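Local coordinates for protein transcriptional regulator, putative, Mar family (Thermotoga maritima, PDB 2ETH) that probably binds DNA and regulates transcription as a dimeric winged helix-turn-helix protein of the MarR family, at the interface of chains A and B. Residues are numbered along the deposited sequence; one frame, centred on the assembly and turned at random. Chains: chain A/B, transcriptional regulator, putative, Mar family.

The interface of chains A and B. Residues chain A 39-40, 42; chain B 43-45.
B:Thr44 meets A:Ile39 and the selenomethionine A:Met42 where the end of the short helix 37-41 and the loop residue A:Met42 of one chain face the start of helix 44-56 of the other, a worked example of a helix start whose first amide is met by a carbonyl from the partner subunit. The backbone amide of B:Thr44, in the first turn of its helix, donates to the main-chain oxygen of A:Met42, with N and O 3.2 Å apart; it is this backbone oxygen of the selenomethionine that does the touching. The donor nitrogen lies in the plane of that carbonyl, nearly in line with C=O (160°), although the bond is bent at the hydrogen. An amide at a helix start has no carbonyl of its own helix to serve, and the positive end of the helix dipole may strengthen its hold on the foreign oxygen. CB of B:Lys43 also comes near the A:Met42 carbonyl, 3.6 Å from O, a near approach that hides no B:Lys43 surface, and the chain then extends away.

A second hydrogen bond uses the side chain of B:Thr44. OG1, the hydroxyl, donates to the main-chain O of A:Ile39 at 3.2 Å, tilted 29° out of the carbonyl plane. This hydroxyl sits between the backbone N and the carbonyl carbon (chi1 51°), a rotation that turns it towards helix 37-41, while the methyl CG2 comes within 3.7 Å of A:Met42 O. One threonine thus joins two carbonyls of the opposite chain, one through its backbone and one through its side chain. The hydroxyl of B:Thr45 adds a weak hydrogen bond to the carbonyl O of A:Ser40, OG1 to O being 3.5 Å.

Apolar packing is slight. Twofold symmetry repeats the patch with the chains exchanged, in keeping with the dimers typical of MarR proteins. The methyl CG2 of B:Thr45 packs on CB of A:Ser40 at 3.7 Å.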
loop_
_atom_site.group_PDB
_atom_site.type_symbol
_atom_site.label_atom_id
_atom_site.label_comp_id
_atom_site.label_asym_id
_atom_site.label_seq_id
_atom_site.Cartn_x
_atom_site.Cartn_y
_atom_site.Cartn_z
ATOM N N ILE A 39 8.770 5.234 -7.543
ATOM C CA ILE A 39 7.770 4.779 -6.590
ATOM C C ILE A 39 8.346 4.488 -5.203
ATOM O O ILE A 39 7.724 4.799 -4.194
ATOM C CB ILE A 39 6.965 3.525 -7.122
ATOM N N SER A 40 9.539 3.905 -5.146
ATOM C CA SER A 40 10.101 3.459 -3.876
ATOM C C SER A 40 10.570 4.652 -3.041
ATOM O O SER A 40 10.639 4.562 -1.834
ATOM C CB SER A 40 11.268 2.491 -4.110
ATOM O OG SER A 40 12.398 3.188 -4.600
HETATM N N MSE A 42 8.930 7.725 -3.210
HETATM C CA MSE A 42 7.765 8.561 -2.888
HETATM C C MSE A 42 7.207 8.236 -1.522
HETATM O O MSE A 42 7.256 7.081 -1.104
HETATM C CB MSE A 42 6.627 8.337 -3.889
HETATM C CG MSE A 42 6.882 8.870 -5.262
HETATM SE SE MSE A 42 5.335 8.677 -6.349
HETATM C CE MSE A 42 5.987 7.476 -7.726
ATOM N N LYS B 43 8.234 7.211 3.407
ATOM C CA LYS B 43 8.330 6.654 2.063
ATOM C C LYS B 43 7.906 5.186 2.099
ATOM O O LYS B 43 7.889 4.555 3.163
ATOM C CB LYS B 43 9.758 6.792 1.524
ATOM C CG LYS B 43 10.151 8.196 1.278
ATOM C CD LYS B 43 11.626 8.286 1.027
ATOM C CE LYS B 43 12.035 9.701 0.621
ATOM N NZ LYS B 43 13.455 9.690 0.207
ATOM N N THR B 44 7.570 4.648 0.934
ATOM C CA THR B 44 6.854 3.373 0.873
ATOM C C THR B 44 7.693 2.195 1.356
ATOM O O THR B 44 7.175 1.325 2.067
ATOM C CB THR B 44 6.332 3.075 -0.534
ATOM O OG1 THR B 44 7.392 3.223 -1.474
ATOM C CG2 THR B 44 5.172 4.020 -0.915
ATOM N N THR B 45 8.980 2.176 0.988
ATOM C CA THR B 45 9.896 1.144 1.477
ATOM C C THR B 45 10.263 1.279 2.979
ATOM O O THR B 45 10.584 0.269 3.622
ATOM C CB THR B 45 11.134 1.048 0.585
ATOM O OG1 THR B 45 11.792 2.311 0.574
ATOM C CG2 THR B 45 10.708 0.735 -0.856
#